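Local atomic coordinates of neuraminidase (Influenza A virus, PDB entry 4K3Y), a protein that is a neuraminidase-like bat influenza surface protein, a tetrameric beta propeller related to viral sialidases, whose own activity cannot be assumed from that kinship. Residues G32-E37 and I340-K345; R42-S47 and R55-M60; L114-D119 and L142-S147. All coordinates share one frame; numbering follows the deposited sequence.

Contact 1 of 3, residues G32-E37 and I340-K345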
# COMPACT_ATOMS: atom_id res chain seq x y z
N GLY C 32 -4.75 3.59 26.80
CA GLY C 32 -5.99 4.32 26.62
C GLY C 32 -6.96 3.51 25.78
O GLY C 32 -6.87 2.28 25.72
N LYS C 33 -7.89 4.21 25.13
CA LYS C 33 -8.87 3.51 24.29
C LYS C 33 -8.34 3.23 22.88
O LYS C 33 -7.70 4.09 22.26
CB LYS C 33 -10.14 4.33 24.19
CG LYS C 33 -10.58 4.91 25.51
CD LYS C 33 -11.60 4.03 26.22
CE LYS C 33 -11.99 4.67 27.53
NZ LYS C 33 -10.78 4.85 28.38
N ILE C 34 -8.61 2.02 22.39
CA ILE C 34 -8.41 1.72 20.98
C ILE C 34 -9.36 2.55 20.11
O ILE C 34 -10.57 2.61 20.39
CB ILE C 34 -8.69 0.25 20.66
CG1 ILE C 34 -7.80 -0.66 21.51
CG2 ILE C 34 -8.49 -0.02 19.16
CD1 ILE C 34 -7.96 -2.14 21.19
N PRO C 35 -8.82 3.21 19.06
CA PRO C 35 -9.63 3.92 18.05
C PRO C 35 -10.68 3.02 17.38
O PRO C 35 -10.43 1.82 17.15
CB PRO C 35 -8.58 4.38 17.03
CG PRO C 35 -7.34 4.55 17.83
CD PRO C 35 -7.38 3.42 18.85
N ASP C 36 -11.83 3.59 17.07
CA ASP C 36 -12.97 2.81 16.58
C ASP C 36 -12.75 2.28 15.16
O ASP C 36 -13.41 1.32 14.74
CB ASP C 36 -14.26 3.63 16.66
CG ASP C 36 -14.70 3.92 18.10
OD1 ASP C 36 -14.47 3.05 18.98
OD2 ASP C 36 -15.29 5.00 18.35
N GLU C 37 -11.82 2.90 14.43
CA GLU C 37 -11.56 2.53 13.04
C GLU C 37 -10.77 1.24 12.95
O GLU C 37 -10.62 0.69 11.86
CB GLU C 37 -10.78 3.62 12.30
CG GLU C 37 -11.26 5.02 12.56
CD GLU C 37 -10.55 5.65 13.74
OE1 GLU C 37 -9.35 5.35 13.93
OE2 GLU C 37 -11.19 6.42 14.48
N ILE C 340 -3.70 -8.25 25.82
CA ILE C 340 -4.22 -7.32 26.82
C ILE C 340 -5.74 -7.15 26.63
O ILE C 340 -6.21 -6.98 25.51
CB ILE C 340 -3.54 -5.93 26.57
CG1 ILE C 340 -2.06 -6.00 26.92
CG2 ILE C 340 -4.22 -4.79 27.28
CD1 ILE C 340 -1.80 -6.86 28.11
N ALA C 341 -6.51 -7.19 27.70
CA ALA C 341 -7.92 -6.81 27.58
C ALA C 341 -7.98 -5.28 27.49
O ALA C 341 -7.37 -4.59 28.31
CB ALA C 341 -8.71 -7.29 28.76
N ALA C 342 -8.68 -4.76 26.48
CA ALA C 342 -8.79 -3.31 26.28
C ALA C 342 -10.20 -2.87 25.85
O ALA C 342 -11.12 -3.69 25.73
CB ALA C 342 -7.75 -2.84 25.27
N THR C 343 -10.36 -1.58 25.61
CA THR C 343 -11.69 -1.03 25.32
C THR C 343 -11.59 -0.03 24.17
O THR C 343 -10.63 0.73 24.09
CB THR C 343 -12.25 -0.31 26.56
OG1 THR C 343 -12.08 -1.15 27.71
CG2 THR C 343 -13.72 0.00 26.39
N THR C 344 -12.59 -0.01 23.29
CA THR C 344 -12.59 0.94 22.18
C THR C 344 -13.13 2.27 22.64
O THR C 344 -13.69 2.37 23.73
CB THR C 344 -13.39 0.46 20.95
OG1 THR C 344 -14.79 0.40 21.26
CG2 THR C 344 -12.87 -0.91 20.48
N LYS C 345 -12.96 3.31 21.82
CA LYS C 345 -13.41 4.64 22.21
C LYS C 345 -14.92 4.64 22.44
O LYS C 345 -15.43 5.32 23.34
CB LYS C 345 -13.00 5.68 21.17
CG LYS C 345 -13.10 7.10 21.68
CD LYS C 345 -13.28 8.10 20.56
CE LYS C 345 -14.31 9.14 20.95
NZ LYS C 345 -14.16 10.42 20.19
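At the closing blade of the six-bladed propeller, the linker residues Lys33 and Ile34 cross Thr343, Thr344 and Lys345, where strand 335-343 leads toward strand 349-359. This blade joins the N-terminal strand 20-26 to strands from the end of the chain. Residues 32-37 lie in the loop from strand 20-26 to strand 40-48. The two segments meet at about 60° in a single backbone bridge, Ile34 with Thr344. Two hydrogen bonds hold Ile34 at both its polar backbone atoms. Ile34 N donates to Thr343 O at 2.9 Å, and Lys345 N donates to Ile34 O at 2.9 Å. Weaker CA-H...O contacts add to them, with Lys33 CA 3.3 Å from Thr343 O and Thr344 CA against Ile34 O. CD1 of Ile34 extends with chi2 at -177° and meets CB of Ala342 at 4.1 Å. The Lys33 chain bends at chi2 (-95°). This brings CD to 3.7 Å from Thr344 O, while the amine leads away. Pro35 packs on Tyr62 of the second subunit. The Asp36 side chain crosses those of Thr344 and Lys345 at about a right angle. Its OD1 accepts a hydrogen bond from Ala346 N, just past the segment. Asp36 OD1 also lies 3.4 Å from Thr344 CB, and Asp36 OD2 lies 3.7 Å from Lys345 CB.

Contact 2 of 3, residues R42-S47 and R55-M60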
# COMPACT_ATOMS: atom_id res chain seq x y z
N ARG C 42 -8.85 -10.67 18.12
CA ARG C 42 -8.72 -11.67 19.17
C ARG C 42 -7.78 -12.79 18.72
O ARG C 42 -7.49 -12.93 17.53
CB ARG C 42 -10.10 -12.21 19.60
CG ARG C 42 -10.83 -13.08 18.57
CD ARG C 42 -12.04 -13.75 19.22
NE ARG C 42 -12.34 -15.06 18.63
CZ ARG C 42 -11.75 -16.20 18.98
NH1 ARG C 42 -10.81 -16.20 19.92
NH2 ARG C 42 -12.09 -17.33 18.39
N GLN C 43 -7.30 -13.58 19.68
CA GLN C 43 -6.31 -14.62 19.42
C GLN C 43 -5.09 -14.03 18.69
O GLN C 43 -4.60 -14.58 17.70
CB GLN C 43 -6.92 -15.81 18.64
CG GLN C 43 -6.28 -17.19 18.94
CD GLN C 43 -5.57 -17.81 17.73
OE1 GLN C 43 -5.93 -18.89 17.27
NE2 GLN C 43 -4.53 -17.14 17.23
N ASN C 44 -4.59 -12.90 19.18
CA ASN C 44 -3.38 -12.33 18.61
C ASN C 44 -2.15 -13.18 18.90
O ASN C 44 -2.08 -13.89 19.90
CB ASN C 44 -3.17 -10.90 19.10
CG ASN C 44 -4.34 -10.00 18.76
OD1 ASN C 44 -4.32 -9.32 17.74
ND2 ASN C 44 -5.36 -9.99 19.61
N PHE C 45 -1.20 -13.13 17.98
CA PHE C 45 0.13 -13.69 18.20
C PHE C 45 1.05 -13.13 17.11
O PHE C 45 0.60 -12.56 16.11
CB PHE C 45 0.12 -15.23 18.19
CG PHE C 45 -0.13 -15.82 16.83
CD1 PHE C 45 -1.42 -16.02 16.37
CD2 PHE C 45 0.94 -16.16 16.00
CE1 PHE C 45 -1.65 -16.57 15.10
CE2 PHE C 45 0.72 -16.70 14.73
CZ PHE C 45 -0.58 -16.91 14.29
N VAL C 46 2.34 -13.30 17.32
CA VAL C 46 3.30 -12.74 16.40
C VAL C 46 4.11 -13.85 15.75
O VAL C 46 4.54 -14.80 16.42
CB VAL C 46 4.23 -11.77 17.13
CG1 VAL C 46 5.31 -11.24 16.19
CG2 VAL C 46 3.41 -10.64 17.71
N SER C 47 4.28 -13.73 14.44
CA SER C 47 5.23 -14.58 13.73
C SER C 47 6.06 -13.75 12.77
O SER C 47 5.58 -12.79 12.13
CB SER C 47 4.53 -15.71 13.01
OG SER C 47 5.47 -16.72 12.73
N ARG C 55 1.67 -9.50 12.84
CA ARG C 55 0.68 -9.68 13.89
C ARG C 55 -0.50 -10.43 13.29
O ARG C 55 -1.32 -9.84 12.55
CB ARG C 55 0.19 -8.32 14.39
CG ARG C 55 -0.31 -8.33 15.80
CD ARG C 55 -1.72 -7.82 15.95
NE ARG C 55 -1.76 -6.42 16.41
CZ ARG C 55 -2.76 -5.85 17.07
NH1 ARG C 55 -3.84 -6.54 17.40
NH2 ARG C 55 -2.68 -4.58 17.42
N PHE C 56 -0.60 -11.72 13.58
CA PHE C 56 -1.75 -12.49 13.16
C PHE C 56 -2.87 -12.43 14.19
O PHE C 56 -2.61 -12.31 15.39
CB PHE C 56 -1.33 -13.91 12.90
CG PHE C 56 -0.48 -14.05 11.69
CD1 PHE C 56 0.87 -13.74 11.74
CD2 PHE C 56 -1.05 -14.45 10.49
CE1 PHE C 56 1.64 -13.84 10.61
CE2 PHE C 56 -0.28 -14.55 9.36
CZ PHE C 56 1.06 -14.25 9.42
N PHE C 57 -4.10 -12.51 13.70
CA PHE C 57 -5.26 -12.49 14.58
C PHE C 57 -6.54 -12.93 13.88
O PHE C 57 -6.59 -13.10 12.65
CB PHE C 57 -5.47 -11.09 15.18
CG PHE C 57 -5.73 -10.04 14.15
CD1 PHE C 57 -7.03 -9.78 13.71
CD2 PHE C 57 -4.69 -9.28 13.63
CE1 PHE C 57 -7.27 -8.79 12.76
CE2 PHE C 57 -4.93 -8.29 12.68
CZ PHE C 57 -6.22 -8.05 12.25
N VAL C 58 -7.58 -13.13 14.69
CA VAL C 58 -8.92 -13.42 14.19
C VAL C 58 -9.79 -12.20 14.48
O VAL C 58 -9.66 -11.59 15.53
CB VAL C 58 -9.49 -14.70 14.84
CG1 VAL C 58 -10.92 -14.95 14.38
CG2 VAL C 58 -8.58 -15.90 14.50
N SER C 59 -10.65 -11.82 13.54
CA SER C 59 -11.40 -10.57 13.67
C SER C 59 -12.72 -10.75 14.40
O SER C 59 -13.23 -11.87 14.50
CB SER C 59 -11.73 -10.03 12.30
OG SER C 59 -12.60 -10.94 11.67
N MET C 60 -13.27 -9.64 14.89
CA MET C 60 -14.60 -9.59 15.50
C MET C 60 -15.40 -8.44 14.87
O MET C 60 -16.58 -8.26 15.18
CB MET C 60 -14.51 -9.40 17.01
CG MET C 60 -13.66 -10.41 17.77
SD MET C 60 -13.26 -9.87 19.45
CE MET C 60 -14.88 -9.54 20.12
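Strands 44-47 and 55-60 run antiparallel, their axes 4.8 Å apart at closest and 151° between their directions. Arg42 pairs with Val58, and Phe45 pairs with Phe56. Each is a hydrogen-bonded pair with two N-H...O bonds. The register shifts by one residue between these pairs, so a beta bulge lies at Gln43 and Asn44. Phe45 and Phe56 carry the face toward strand 101-106. CB of Phe56 sits over one face of the Phe45 ring, 3.7 Å from its centroid and offset toward the rim. The nearest ring atom to Phe56 CB is Phe45 CZ. The two ring planes are nearly parallel, 15° apart, but slid so far that they barely overlap. Phe56 also meets Trp111. At the bulge, the Asn44 side chain runs beside that of Phe57 in the same direction, with Asn44 OD1 3.3 Å from Phe57 CB. The Arg55 chain bends at chi2 and chi3, and its NH1 donates to Asn44 OD1 at 2.8 Å. The guanidinium nitrogen stands above the amide plane, 48° out of it. OD1 in turn lies near the guanidinium plane, at its edge. ND2 of Asn44 bonds Glu339 OE2 and Thr41 OG1. The one amide thus meets a cation through its oxygen and a carboxylate through its nitrogen. These opposite charges would probably polarise it, strengthening both bonds at a buried site in the hairpin.

Contact 3 of 3, residues L114-D119 and L142-S147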
# COMPACT_ATOMS: atom_id res chain seq x y z
N LEU C 114 -1.96 -22.33 9.42
CA LEU C 114 -2.91 -23.36 9.83
C LEU C 114 -4.13 -22.72 10.45
O LEU C 114 -4.02 -21.99 11.44
CB LEU C 114 -2.29 -24.35 10.81
CG LEU C 114 -1.11 -25.10 10.19
CD1 LEU C 114 0.19 -24.38 10.54
CD2 LEU C 114 -1.09 -26.55 10.64
N SER C 115 -5.30 -22.98 9.86
CA SER C 115 -6.54 -22.35 10.30
C SER C 115 -7.64 -23.39 10.54
O SER C 115 -7.95 -24.19 9.66
CB SER C 115 -6.98 -21.31 9.27
OG SER C 115 -8.12 -20.59 9.73
N VAL C 116 -8.22 -23.35 11.75
CA VAL C 116 -9.36 -24.20 12.11
C VAL C 116 -10.67 -23.57 11.66
O VAL C 116 -10.95 -22.42 11.96
CB VAL C 116 -9.44 -24.43 13.64
CG1 VAL C 116 -10.69 -25.26 14.00
CG2 VAL C 116 -8.19 -25.11 14.16
N ALA C 117 -11.50 -24.34 10.96
CA ALA C 117 -12.75 -23.84 10.42
C ALA C 117 -13.82 -24.93 10.50
O ALA C 117 -13.54 -26.04 10.97
CB ALA C 117 -12.56 -23.39 8.97
N GLY C 118 -15.03 -24.60 10.05
CA GLY C 118 -16.13 -25.56 10.01
C GLY C 118 -16.46 -26.18 11.36
O GLY C 118 -16.71 -25.46 12.33
N ASP C 119 -16.44 -27.50 11.42
CA ASP C 119 -16.71 -28.24 12.65
C ASP C 119 -15.41 -28.55 13.41
O ASP C 119 -15.42 -29.26 14.43
CB ASP C 119 -17.48 -29.53 12.33
CG ASP C 119 -17.03 -30.18 11.02
OD1 ASP C 119 -15.80 -30.29 10.79
OD2 ASP C 119 -17.91 -30.57 10.22
N LEU C 142 -10.50 -29.87 16.42
CA LEU C 142 -9.06 -29.65 16.33
C LEU C 142 -8.67 -28.27 16.85
O LEU C 142 -9.46 -27.31 16.74
CB LEU C 142 -8.57 -29.83 14.88
CG LEU C 142 -7.86 -31.14 14.51
CD1 LEU C 142 -8.26 -32.31 15.42
CD2 LEU C 142 -8.11 -31.50 13.06
N ARG C 143 -7.47 -28.16 17.41
CA ARG C 143 -6.99 -26.90 17.97
C ARG C 143 -5.53 -26.62 17.60
O ARG C 143 -4.63 -27.40 17.94
CB ARG C 143 -7.06 -26.94 19.50
CG ARG C 143 -8.45 -26.86 20.11
CD ARG C 143 -8.47 -27.62 21.44
NE ARG C 143 -9.08 -28.92 21.25
CZ ARG C 143 -8.77 -30.02 21.92
NH1 ARG C 143 -7.83 -29.99 22.86
NH2 ARG C 143 -9.41 -31.14 21.66
N THR C 144 -5.29 -25.49 16.93
CA THR C 144 -3.91 -25.03 16.69
C THR C 144 -3.26 -24.49 17.96
O THR C 144 -3.91 -24.33 18.99
CB THR C 144 -3.85 -23.95 15.62
OG1 THR C 144 -4.21 -22.68 16.19
CG2 THR C 144 -4.79 -24.29 14.46
N GLN C 145 -1.97 -24.17 17.88
CA GLN C 145 -1.25 -23.73 19.07
C GLN C 145 -1.46 -22.25 19.36
O GLN C 145 -0.96 -21.74 20.38
CB GLN C 145 0.23 -24.05 18.95
CG GLN C 145 0.79 -23.78 17.58
CD GLN C 145 2.26 -24.18 17.46
OE1 GLN C 145 2.73 -24.56 16.39
NE2 GLN C 145 2.98 -24.06 18.57
N ALA C 146 -2.20 -21.58 18.47
CA ALA C 146 -2.59 -20.18 18.68
C ALA C 146 -1.36 -19.33 18.96
O ALA C 146 -1.33 -18.52 19.90
CB ALA C 146 -3.61 -20.04 19.82
N SER C 147 -0.37 -19.53 18.11
CA SER C 147 0.96 -19.04 18.31
C SER C 147 1.74 -19.32 17.03
O SER C 147 1.25 -20.00 16.13
CB SER C 147 1.62 -19.79 19.47
OG SER C 147 2.96 -19.36 19.63
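Val116 and Thr144 carry this buried contact between strand 111-117 and the loop at residues 142-147. The backbones stay apart, with CA of Val116 6.9 Å from CA of Arg143. No hydrogen bond joins the segments, and the touching is done by methyl groups and carbonyl oxygens. Val116 holds CG1 anti to its backbone N, chi1 177°, with CG2 beside that nitrogen. Both methyls rest on the carbonyl oxygen of Leu142, each 3.6 Å from Leu142 O. CG2 of Val116 also touches CG2 of Thr144 at 3.5 Å. The two side chains reach across from opposite segments and pass alongside one another. In Thr144, chi1 is 80°, which sets OG1 between the backbone N and the carbonyl carbon. CG2 is then anti to the carbonyl carbon. This methyl also approaches Leu114 O, at 3.9 Å. The hydroxyl has a different task. Thr144 OG1 accepts from Ala146 N at 3.2 Å, closing an ST turn, and it is also hydrogen-bonded to Ser101 OG. One branch of Thr144 therefore packs on the strand while the other shapes the loop. The loop leads from strand 129-134 to strand 150-152 and passes between two blades. On one side lie strands 111-117 and 121-126, where Leu142 touches Val122. Leu142 also touches Ile160 and Asp162 of strand 155-162, in the next blade.

In the fold
Contact 1 closes a loop of some 300 residues, and contacts 2 and 3 follow one another inside it. Contact 1 belongs to the blade that combines the first strand with the last three. Contact 2 lies in the next blade, in hairpin 40-48 and 53-61. Contact 3 joins strand 111-117, in the blade after that, to the loop leading into the following one. Contacts 1 and 2 do not touch; their centres are 15 Å apart. Contacts 2 and 3, with centres 12 Å apart, meet directly: Phe45 packs on Ser147 and Gln43 on Ala146. Together they follow successive blades round the propeller from its closure.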